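Local coordinates for protein protease (Helicobacter pylori, PDB 5EUF) that probably cleaves the cytoplasmic domain of the human adhesion protein JAM-A as a probably zinc-dependent M16-family peptidase, weakening the gastric epithelial barrier, at residues 154-159 and 228-232; 234-238 and 409-413; 258-262 and 303-307; 269-273 and 399-403. Residues are numbered along the deposited sequence.

Contact 1 of 4, residues 154-159 and 228-232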
loop_
_atom_site.group_PDB
_atom_site.type_symbol
_atom_site.label_atom_id
_atom_site.label_comp_id
_atom_site.label_asym_id
_atom_site.label_seq_id
_atom_site.Cartn_x
_atom_site.Cartn_y
_atom_site.Cartn_z
ATOM N N ALA B 154 -9.651 -3.829 1.052
ATOM C CA ALA B 154 -10.569 -3.213 0.099
ATOM C C ALA B 154 -9.850 -2.288 -0.878
ATOM O O ALA B 154 -10.201 -2.228 -2.057
ATOM C CB ALA B 154 -11.659 -2.451 0.841
ATOM N N TYR B 155 -8.855 -1.564 -0.376
ATOM C CA TYR B 155 -8.061 -0.661 -1.203
ATOM C C TYR B 155 -6.619 -1.148 -1.289
ATOM O O TYR B 155 -6.054 -1.630 -0.306
ATOM C CB TYR B 155 -8.095 0.764 -0.651
ATOM C CG TYR B 155 -9.459 1.422 -0.658
ATOM C CD1 TYR B 155 -9.915 2.115 -1.775
ATOM C CD2 TYR B 155 -10.281 1.373 0.462
ATOM C CE1 TYR B 155 -11.151 2.731 -1.784
ATOM C CE2 TYR B 155 -11.522 1.987 0.463
ATOM C CZ TYR B 155 -11.950 2.665 -0.662
ATOM O OH TYR B 155 -13.185 3.276 -0.663
ATOM N N VAL B 156 -6.023 -1.009 -2.465
ATOM C CA VAL B 156 -4.683 -1.528 -2.708
ATOM C C VAL B 156 -3.702 -0.400 -3.010
ATOM O O VAL B 156 -2.533 -0.452 -2.629
ATOM C CB VAL B 156 -4.691 -2.533 -3.877
ATOM C CG1 VAL B 156 -3.290 -3.038 -4.169
ATOM C CG2 VAL B 156 -5.624 -3.692 -3.567
ATOM N N TYR B 157 -4.198 0.636 -3.675
ATOM C CA TYR B 157 -3.334 1.672 -4.211
ATOM C C TYR B 157 -3.648 3.041 -3.619
ATOM O O TYR B 157 -2.748 3.760 -3.179
ATOM C CB TYR B 157 -3.464 1.698 -5.736
ATOM C CG TYR B 157 -2.566 2.690 -6.426
ATOM C CD1 TYR B 157 -1.240 2.840 -6.043
ATOM C CD2 TYR B 157 -3.037 3.462 -7.477
ATOM C CE1 TYR B 157 -0.415 3.744 -6.676
ATOM C CE2 TYR B 157 -2.219 4.362 -8.122
ATOM C CZ TYR B 157 -0.910 4.501 -7.717
ATOM O OH TYR B 157 -0.093 5.406 -8.355
ATOM N N HIS B 158 -4.928 3.396 -3.609
ATOM C CA HIS B 158 -5.378 4.672 -3.061
ATOM C C HIS B 158 -5.054 4.759 -1.568
ATOM O O HIS B 158 -5.059 3.744 -0.874
ATOM C CB HIS B 158 -6.879 4.840 -3.304
ATOM C CG HIS B 158 -7.406 6.195 -2.959
ATOM N ND1 HIS B 158 -8.001 6.477 -1.748
ATOM C CD2 HIS B 158 -7.435 7.348 -3.670
ATOM C CE1 HIS B 158 -8.370 7.744 -1.726
ATOM N NE2 HIS B 158 -8.039 8.295 -2.880
ATOM N N PRO B 159 -4.751 5.972 -1.071
ATOM C CA PRO B 159 -4.440 6.191 0.348
ATOM C C PRO B 159 -5.496 5.679 1.336
ATOM O O PRO B 159 -5.211 5.608 2.531
ATOM C CB PRO B 159 -4.322 7.712 0.436
ATOM C CG PRO B 159 -3.807 8.103 -0.890
ATOM C CD PRO B 159 -4.463 7.171 -1.877
ATOM N N TYR B 228 -2.907 11.481 -6.753
ATOM C CA TYR B 228 -3.110 10.980 -8.108
ATOM C C TYR B 228 -3.283 9.463 -8.141
ATOM O O TYR B 228 -3.489 8.876 -9.201
ATOM C CB TYR B 228 -1.934 11.389 -8.998
ATOM C CG TYR B 228 -0.584 11.039 -8.412
ATOM C CD1 TYR B 228 0.005 9.805 -8.662
ATOM C CD2 TYR B 228 0.100 11.938 -7.604
ATOM C CE1 TYR B 228 1.238 9.478 -8.126
ATOM C CE2 TYR B 228 1.333 11.619 -7.064
ATOM C CZ TYR B 228 1.897 10.388 -7.329
ATOM O OH TYR B 228 3.124 10.067 -6.793
HETATM N N MSE B 229 -3.203 8.837 -6.973
HETATM C CA MSE B 229 -3.278 7.387 -6.876
HETATM C C MSE B 229 -4.717 6.889 -6.822
HETATM O O MSE B 229 -5.223 6.532 -5.756
HETATM C CB MSE B 229 -2.509 6.902 -5.644
HETATM C CG MSE B 229 -1.016 7.191 -5.695
HETATM SE SE MSE B 229 -0.354 8.076 -4.095
HETATM C CE MSE B 229 -1.466 9.676 -4.157
ATOM N N LYS B 230 -5.374 6.858 -7.977
ATOM C CA LYS B 230 -6.759 6.405 -8.040
ATOM C C LYS B 230 -6.850 4.887 -7.964
ATOM O O LYS B 230 -6.146 4.176 -8.682
ATOM C CB LYS B 230 -7.439 6.901 -9.318
ATOM C CG LYS B 230 -8.899 6.485 -9.419
ATOM C CD LYS B 230 -9.578 7.074 -10.642
ATOM C CE LYS B 230 -11.060 6.725 -10.663
ATOM N NZ LYS B 230 -11.747 7.259 -11.874
ATOM N N GLU B 231 -7.718 4.397 -7.085
ATOM C CA GLU B 231 -7.957 2.965 -6.970
ATOM C C GLU B 231 -8.527 2.397 -8.256
ATOM O O GLU B 231 -9.557 2.863 -8.738
ATOM C CB GLU B 231 -8.908 2.664 -5.813
ATOM C CG GLU B 231 -8.245 1.977 -4.641
ATOM C CD GLU B 231 -7.894 0.538 -4.920
ATOM O OE1 GLU B 231 -8.617 -0.116 -5.700
ATOM O OE2 GLU B 231 -6.890 0.063 -4.353
ATOM N N PRO B 232 -7.847 1.392 -8.822
ATOM C CA PRO B 232 -8.400 0.683 -9.975
ATOM C C PRO B 232 -9.749 0.070 -9.616
ATOM O O PRO B 232 -9.954 -0.277 -8.453
ATOM C CB PRO B 232 -7.352 -0.397 -10.263
ATOM C CG PRO B 232 -6.087 0.129 -9.664
ATOM C CD PRO B 232 -6.515 0.886 -8.447
#
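Neither segment is a regular helix or strand. Residues 154-159 run off the end of helix 142-154, with Y155 the first residue to leave helical angles. Residues 228-232 belong to the long loop before strand 238-243. The nearest CA atoms are those of H158 and E231, 5.0 Å apart. M229 sits at the centre of an inverse gamma turn, and its O lies 3.3 Å from CA of H158 in a CA-H...O contact.

E231 makes the polar link. Its OE2 accepts two backbone hydrogen bonds, from V156 N at 2.3 Å, which is very short, and from Y157 N at 2.8 Å. The CG of E231 also lies at the edge of the Y155 ring, 3.3 Å from its CD1. The Y157 ring packs on M229, a selenomethionine. CB of M229 sits over the Y157 ring face, 3.7 Å from the centroid, a CH-pi contact. P232 CD packs 4.2 Å from Y157 CB.

F167 of the second subunit stacks on Y157, and G47 of that subunit accepts a hydrogen bond from Y228 OH. Two irregular loops are thus joined by a carboxylate that accepts from two successive backbone amides after the end of helix 142-154. The contact ties that helix end to the loop leading into strand 238-243, at the subunit interface.

Contact 2 of 4, residues 234-238 and 409-413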
loop_
_atom_site.group_PDB
_atom_site.type_symbol
_atom_site.label_atom_id
_atom_site.label_comp_id
_atom_site.label_asym_id
_atom_site.label_seq_id
_atom_site.Cartn_x
_atom_site.Cartn_y
_atom_site.Cartn_z
ATOM N N GLN B 234 -12.474 -2.362 -8.707
ATOM C CA GLN B 234 -12.359 -3.670 -8.076
ATOM C C GLN B 234 -12.830 -4.753 -9.040
ATOM O O GLN B 234 -13.957 -4.726 -9.533
ATOM C CB GLN B 234 -13.150 -3.720 -6.768
ATOM C CG GLN B 234 -12.875 -4.960 -5.934
ATOM C CD GLN B 234 -13.224 -4.767 -4.472
ATOM O OE1 GLN B 234 -13.206 -3.647 -3.960
ATOM N NE2 GLN B 234 -13.544 -5.861 -3.792
ATOM N N ASP B 235 -11.943 -5.703 -9.308
ATOM C CA ASP B 235 -12.149 -6.693 -10.353
ATOM C C ASP B 235 -12.612 -8.042 -9.809
ATOM O O ASP B 235 -12.425 -9.074 -10.453
ATOM C CB ASP B 235 -10.851 -6.868 -11.147
ATOM C CG ASP B 235 -9.608 -6.733 -10.273
ATOM O OD1 ASP B 235 -9.680 -7.050 -9.066
ATOM O OD2 ASP B 235 -8.557 -6.303 -10.792
ATOM N N GLY B 236 -13.214 -8.032 -8.623
ATOM C CA GLY B 236 -13.644 -9.264 -7.984
ATOM C C GLY B 236 -13.469 -9.253 -6.477
ATOM O O GLY B 236 -12.833 -8.357 -5.915
ATOM N N ALA B 237 -14.030 -10.267 -5.824
ATOM C CA ALA B 237 -14.077 -10.332 -4.366
ATOM C C ALA B 237 -12.693 -10.380 -3.725
ATOM O O ALA B 237 -11.775 -11.005 -4.250
ATOM C CB ALA B 237 -14.894 -11.540 -3.929
ATOM N N ARG B 238 -12.555 -9.713 -2.584
ATOM C CA ARG B 238 -11.314 -9.739 -1.815
ATOM C C ARG B 238 -11.597 -10.156 -0.377
ATOM O O ARG B 238 -12.484 -9.601 0.269
ATOM C CB ARG B 238 -10.627 -8.371 -1.848
ATOM C CG ARG B 238 -10.337 -7.861 -3.251
ATOM C CD ARG B 238 -9.789 -6.442 -3.245
ATOM N NE ARG B 238 -9.639 -5.925 -4.603
ATOM C CZ ARG B 238 -9.262 -4.685 -4.899
ATOM N NH1 ARG B 238 -8.992 -3.821 -3.931
ATOM N NH2 ARG B 238 -9.156 -4.307 -6.166
ATOM N N ASP B 409 -20.786 -9.088 -5.440
ATOM C CA ASP B 409 -19.613 -9.733 -4.850
ATOM C C ASP B 409 -18.305 -9.254 -5.482
ATOM O O ASP B 409 -17.266 -9.209 -4.820
ATOM C CB ASP B 409 -19.728 -11.255 -4.970
ATOM C CG ASP B 409 -20.235 -11.697 -6.329
ATOM O OD1 ASP B 409 -20.021 -10.962 -7.315
ATOM O OD2 ASP B 409 -20.853 -12.781 -6.410
ATOM N N THR B 410 -18.365 -8.879 -6.756
ATOM C CA THR B 410 -17.188 -8.409 -7.481
ATOM C C THR B 410 -16.648 -7.088 -6.928
ATOM O O THR B 410 -15.540 -6.675 -7.265
ATOM C CB THR B 410 -17.489 -8.236 -8.981
ATOM O OG1 THR B 410 -18.564 -7.303 -9.154
ATOM C CG2 THR B 410 -17.872 -9.570 -9.606
ATOM N N GLN B 411 -17.438 -6.427 -6.087
ATOM C CA GLN B 411 -17.001 -5.203 -5.421
ATOM C C GLN B 411 -16.971 -5.409 -3.913
ATOM O O GLN B 411 -16.832 -4.455 -3.144
ATOM C CB GLN B 411 -17.921 -4.033 -5.769
ATOM C CG GLN B 411 -18.061 -3.763 -7.251
ATOM C CD GLN B 411 -19.008 -2.616 -7.534
ATOM O OE1 GLN B 411 -19.290 -1.798 -6.654
ATOM N NE2 GLN B 411 -19.512 -2.550 -8.762
ATOM N N SER B 412 -17.105 -6.663 -3.494
ATOM C CA SER B 412 -17.179 -6.987 -2.078
ATOM C C SER B 412 -15.799 -7.184 -1.468
ATOM O O SER B 412 -14.893 -7.725 -2.096
ATOM C CB SER B 412 -18.023 -8.243 -1.856
ATOM O OG SER B 412 -17.325 -9.408 -2.262
ATOM N N THR B 413 -15.657 -6.728 -0.230
ATOM C CA THR B 413 -14.464 -6.973 0.561
ATOM C C THR B 413 -14.898 -7.540 1.903
ATOM O O THR B 413 -15.758 -6.971 2.572
ATOM C CB THR B 413 -13.641 -5.695 0.771
ATOM O OG1 THR B 413 -13.288 -5.135 -0.502
ATOM C CG2 THR B 413 -12.379 -5.999 1.567
#
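Q234 extends its side chain toward residues 409-413. Its NE2 makes a weak hydrogen bond to T413 OG1 at 3.4 Å and lies 2.9 Å from S412 O. A second weak bond, 3.4 Å from Q234 NE2 to G236 O, folds the side chain back over its own loop. OE1 of Q234 is taken by K257.

D235 turns its CA-to-CB bond away. G236 follows, with its CA 3.7 Å from that of T410. Its backbone angles, 143/170, would jam a CB against the preceding carbonyl, so glycine suits this position. A237 places its CA 3.6 Å from S412 O in a CA-H...O contact, and its CB lies 3.6 Å from S412 OG. That hydroxyl donates to D409 O at 2.6 Å.

At R238 the strand begins. R238 N donates to S412 O at 3.1 Å, and R238 O lies 3.3 Å from T413 CA. R238 and T413 form a parallel beta bridge, with their side chains on the same face of the sheet.

Helix 142-154 covers that face, with T153 touching both residues. Strand 412-418 lies between 238-243 and 251-258. R238 also pairs with an antiparallel strand of the second subunit, so the sheet continues across the interface.

Contact 3 of 4, residues 258-262 and 303-307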
loop_
_atom_site.group_PDB
_atom_site.type_symbol
_atom_site.label_atom_id
_atom_site.label_comp_id
_atom_site.label_asym_id
_atom_site.label_seq_id
_atom_site.Cartn_x
_atom_site.Cartn_y
_atom_site.Cartn_z
ATOM N N VAL B 258 -18.234 1.874 -3.612
ATOM C CA VAL B 258 -19.315 2.829 -3.777
ATOM C C VAL B 258 -18.751 4.131 -4.349
ATOM O O VAL B 258 -17.586 4.455 -4.107
ATOM C CB VAL B 258 -20.040 3.046 -2.420
ATOM C CG1 VAL B 258 -20.162 4.520 -2.059
ATOM C CG2 VAL B 258 -21.394 2.352 -2.430
ATOM N N PRO B 259 -19.560 4.861 -5.139
ATOM C CA PRO B 259 -19.122 6.099 -5.802
ATOM C C PRO B 259 -18.535 7.141 -4.854
ATOM O O PRO B 259 -18.677 7.029 -3.636
ATOM C CB PRO B 259 -20.412 6.628 -6.434
ATOM C CG PRO B 259 -21.240 5.423 -6.653
ATOM C CD PRO B 259 -20.948 4.518 -5.492
ATOM N N ALA B 260 -17.886 8.152 -5.422
ATOM C CA ALA B 260 -17.280 9.223 -4.637
ATOM C C ALA B 260 -18.331 10.131 -3.982
ATOM O O ALA B 260 -19.529 9.999 -4.237
ATOM C CB ALA B 260 -16.342 10.040 -5.509
ATOM N N PHE B 261 -17.859 11.054 -3.146
ATOM C CA PHE B 261 -18.707 11.897 -2.299
ATOM C C PHE B 261 -19.855 12.586 -3.031
ATOM O O PHE B 261 -21.004 12.530 -2.591
ATOM C CB PHE B 261 -17.844 12.960 -1.604
ATOM C CG PHE B 261 -18.614 13.875 -0.685
ATOM C CD1 PHE B 261 -18.801 13.543 0.645
ATOM C CD2 PHE B 261 -19.127 15.079 -1.147
ATOM C CE1 PHE B 261 -19.500 14.383 1.497
ATOM C CE2 PHE B 261 -19.829 15.922 -0.302
ATOM C CZ PHE B 261 -20.014 15.573 1.022
ATOM N N LYS B 262 -19.541 13.237 -4.146
ATOM C CA LYS B 262 -20.487 14.139 -4.796
ATOM C C LYS B 262 -21.405 13.428 -5.787
ATOM O O LYS B 262 -21.773 13.993 -6.816
ATOM C CB LYS B 262 -19.721 15.258 -5.505
ATOM C CG LYS B 262 -20.409 16.605 -5.470
ATOM C CD LYS B 262 -19.467 17.701 -5.934
ATOM C CE LYS B 262 -18.186 17.700 -5.116
ATOM N NZ LYS B 262 -17.264 18.795 -5.527
HETATM N N MSE B 303 -20.195 5.204 4.418
HETATM C CA MSE B 303 -19.129 6.182 4.513
HETATM C C MSE B 303 -19.157 7.060 3.276
HETATM O O MSE B 303 -19.138 6.561 2.150
HETATM C CB MSE B 303 -17.779 5.486 4.658
HETATM C CG MSE B 303 -17.794 4.368 5.680
HETATM SE SE MSE B 303 -16.194 4.384 6.767
HETATM C CE MSE B 303 -16.842 3.315 8.261
ATOM N N GLN B 304 -19.231 8.367 3.479
ATOM C CA GLN B 304 -19.273 9.279 2.348
ATOM C C GLN B 304 -17.900 9.899 2.162
ATOM O O GLN B 304 -17.701 11.096 2.384
ATOM C CB GLN B 304 -20.345 10.349 2.550
ATOM C CG GLN B 304 -20.952 10.860 1.254
ATOM C CD GLN B 304 -22.177 11.717 1.484
ATOM O OE1 GLN B 304 -22.796 11.662 2.547
ATOM N NE2 GLN B 304 -22.532 12.521 0.490
ATOM N N LEU B 305 -16.951 9.057 1.766
ATOM C CA LEU B 305 -15.573 9.473 1.554
ATOM C C LEU B 305 -15.456 10.306 0.287
ATOM O O LEU B 305 -16.259 10.161 -0.637
ATOM C CB LEU B 305 -14.655 8.253 1.476
ATOM C CG LEU B 305 -14.649 7.319 2.688
ATOM C CD1 LEU B 305 -13.930 6.020 2.359
ATOM C CD2 LEU B 305 -13.996 8.003 3.874
ATOM N N GLN B 306 -14.450 11.175 0.254
ATOM C CA GLN B 306 -14.245 12.091 -0.864
ATOM C C GLN B 306 -14.049 11.351 -2.184
ATOM O O GLN B 306 -14.780 11.585 -3.145
ATOM C CB GLN B 306 -13.052 13.002 -0.579
ATOM C CG GLN B 306 -12.726 13.977 -1.689
ATOM C CD GLN B 306 -11.721 15.028 -1.258
ATOM O OE1 GLN B 306 -11.563 15.299 -0.067
ATOM N NE2 GLN B 306 -11.035 15.623 -2.227
ATOM N N ASP B 307 -13.066 10.455 -2.229
ATOM C CA ASP B 307 -12.822 9.645 -3.420
ATOM C C ASP B 307 -13.717 8.409 -3.411
ATOM O O ASP B 307 -14.733 8.396 -2.719
ATOM C CB ASP B 307 -11.348 9.254 -3.507
ATOM C CG ASP B 307 -10.445 10.453 -3.732
ATOM O OD1 ASP B 307 -10.865 11.383 -4.454
ATOM O OD2 ASP B 307 -9.324 10.469 -3.187
#
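F261 takes the t rotamer, and its CA-to-CB bond points toward residues 303-307. Its CD1 lies 3.2 Å from Q304 O and 3.5 Å from Q304 CG. Q304 is extended, with chi1 and chi2 both t, which carries its amide over one face of the F261 ring. From there Q304 NE2 makes a weak hydrogen bond to F261 O at 3.4 Å. Y375 meets the same ring edge-to-face.

The backbone adds a firmer tie. F261 N donates to Q306 O at 3.1 Å and a nearly straight angle. A260 CA lies 3.3 Å from D307 O in a CA-H...O contact. D307 turns its CA-to-CB bond away from this segment, and its carboxylate binds R42 and H158.

The contact joins two loops of the sheet of strands 238-243, 412-418, 251-258, 309-317 and 295-302: the exit of 251-258 and the connection between 295-302 and 309-317. A bound zinc ion lies about 3 Å from the Q304 side chain, away from the annotated catalytic site.

Contact 4 of 4, residues 269-273 and 399-403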
loop_
_atom_site.group_PDB
_atom_site.type_symbol
_atom_site.label_atom_id
_atom_site.label_comp_id
_atom_site.label_asym_id
_atom_site.label_seq_id
_atom_site.Cartn_x
_atom_site.Cartn_y
_atom_site.Cartn_z
ATOM N N LEU B 269 -27.966 5.586 -0.840
ATOM C CA LEU B 269 -27.049 4.804 -0.018
ATOM C C LEU B 269 -27.229 5.134 1.459
ATOM O O LEU B 269 -27.276 4.242 2.305
ATOM C CB LEU B 269 -25.605 5.060 -0.444
ATOM C CG LEU B 269 -25.169 4.442 -1.770
ATOM C CD1 LEU B 269 -23.876 5.074 -2.256
ATOM C CD2 LEU B 269 -25.003 2.943 -1.610
ATOM N N ASP B 270 -27.332 6.423 1.763
ATOM C CA ASP B 270 -27.637 6.866 3.116
ATOM C C ASP B 270 -28.954 6.253 3.586
ATOM O O ASP B 270 -29.059 5.776 4.716
ATOM C CB ASP B 270 -27.699 8.396 3.184
ATOM C CG ASP B 270 -26.332 9.042 3.047
ATOM O OD1 ASP B 270 -25.372 8.339 2.673
ATOM O OD2 ASP B 270 -26.215 10.256 3.311
ATOM N N ALA B 271 -29.948 6.253 2.702
ATOM C CA ALA B 271 -31.251 5.681 3.018
ATOM C C ALA B 271 -31.170 4.167 3.207
ATOM O O ALA B 271 -31.873 3.604 4.047
ATOM C CB ALA B 271 -32.258 6.025 1.931
ATOM N N LEU B 272 -30.317 3.514 2.423
ATOM C CA LEU B 272 -30.133 2.070 2.543
ATOM C C LEU B 272 -29.527 1.703 3.896
ATOM O O LEU B 272 -29.913 0.705 4.505
ATOM C CB LEU B 272 -29.252 1.538 1.410
ATOM C CG LEU B 272 -29.964 1.159 0.109
ATOM C CD1 LEU B 272 -28.969 0.742 -0.966
ATOM C CD2 LEU B 272 -30.971 0.049 0.361
ATOM N N SER B 273 -28.585 2.516 4.363
ATOM C CA SER B 273 -27.943 2.281 5.650
ATOM C C SER B 273 -28.925 2.504 6.794
ATOM O O SER B 273 -28.916 1.772 7.785
ATOM C CB SER B 273 -26.723 3.187 5.818
ATOM O OG SER B 273 -26.068 2.931 7.047
ATOM N N LEU B 399 -33.945 2.635 -4.008
ATOM C CA LEU B 399 -33.175 1.883 -3.028
ATOM C C LEU B 399 -32.737 0.530 -3.585
ATOM O O LEU B 399 -31.638 0.059 -3.298
ATOM C CB LEU B 399 -33.990 1.684 -1.748
ATOM C CG LEU B 399 -34.035 2.826 -0.727
ATOM C CD1 LEU B 399 -34.707 4.068 -1.289
ATOM C CD2 LEU B 399 -34.740 2.362 0.538
ATOM N N VAL B 400 -33.599 -0.087 -4.388
ATOM C CA VAL B 400 -33.322 -1.411 -4.938
ATOM C C VAL B 400 -32.361 -1.331 -6.127
ATOM O O VAL B 400 -31.514 -2.207 -6.307
ATOM C CB VAL B 400 -34.624 -2.124 -5.363
ATOM C CG1 VAL B 400 -34.323 -3.504 -5.929
ATOM C CG2 VAL B 400 -35.570 -2.236 -4.179
ATOM N N ARG B 401 -32.490 -0.280 -6.933
ATOM C CA ARG B 401 -31.557 -0.043 -8.033
ATOM C C ARG B 401 -30.138 0.130 -7.508
ATOM O O ARG B 401 -29.205 -0.515 -7.985
ATOM C CB ARG B 401 -31.957 1.195 -8.839
ATOM C CG ARG B 401 -30.947 1.567 -9.923
ATOM C CD ARG B 401 -31.165 2.978 -10.458
ATOM N NE ARG B 401 -30.769 4.008 -9.499
ATOM C CZ ARG B 401 -31.621 4.773 -8.824
ATOM N NH1 ARG B 401 -32.928 4.633 -9.004
ATOM N NH2 ARG B 401 -31.166 5.683 -7.973
ATOM N N VAL B 402 -29.989 1.012 -6.525
ATOM C CA VAL B 402 -28.696 1.293 -5.920
ATOM C C VAL B 402 -28.130 0.041 -5.258
ATOM O O VAL B 402 -26.925 -0.218 -5.321
ATOM C CB VAL B 402 -28.807 2.432 -4.888
ATOM C CG1 VAL B 402 -27.500 2.612 -4.141
ATOM C CG2 VAL B 402 -29.203 3.724 -5.579
ATOM N N ALA B 403 -29.012 -0.743 -4.642
ATOM C CA ALA B 403 -28.619 -1.995 -4.010
ATOM C C ALA B 403 -27.979 -2.945 -5.018
ATOM O O ALA B 403 -26.831 -3.353 -4.852
ATOM C CB ALA B 403 -29.817 -2.651 -3.349
#
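The packing is between two helices that cross almost at right angles. The axes of the short segments 269-273 and 399-403 come within 9.7 Å, with a signed crossing angle of -97°. The closest CA pair is L272 and L399, at 6.4 Å.

Apolar side chains make the interface. L272 is the central residue. Its CD2 lies 4.0 Å from L399 CB, and its CD1 lies 4.0 Å from V402 CG1 and 4.2 Å from A403 CB. It therefore sits among three residues of the other helix. L269 CD2 meets V402 CG1 at 3.6 Å. A271 CB is 4.5 Å from L399 CD1, at the limit of contact.

Both helices belong to the second half of the M16 fold, where helices pack with a mixed beta-sheet. L269 also rests on F311 of strand 309-317, and L337 of helix 323-338 touches both L272 and A403.

One L272 methyl, CD1, also meets backbone: it lies 3.6 Å from L399 O and 4.0 Å from A403 N. These two backbone atoms are paired within their own helix, A403 N donating to L399 O at 3.1 Å. Polar groups take other partners. R401 forms salt bridges with D398 and D265, and D270 OD2 bonds to Y387 OH.

Contacts 1, 2 and 3 meet around the loop after helix 142-154. A154 O of contact 1 lies 2.7 Å from R238 NH1 of contact 2. H158 NE2 of contact 1 probably hydrogen-bonds to D307 OD2 of contact 3, at 2.5 Å. Contact 3 in turn touches contact 4, with V258 CG2 3.7 Å from L269 CD1. Contacts 1 and 4 stay apart, about 11 Å between nearest atoms. Contacts 1 and 2 also touch the second subunit. All four lie away from the zinc site of H53 and E133. A bound zinc lies about 3 Å from the Q304 side chain of contact 3, and a bound zinc is about 9 Å from the L269 side chain of contact 4.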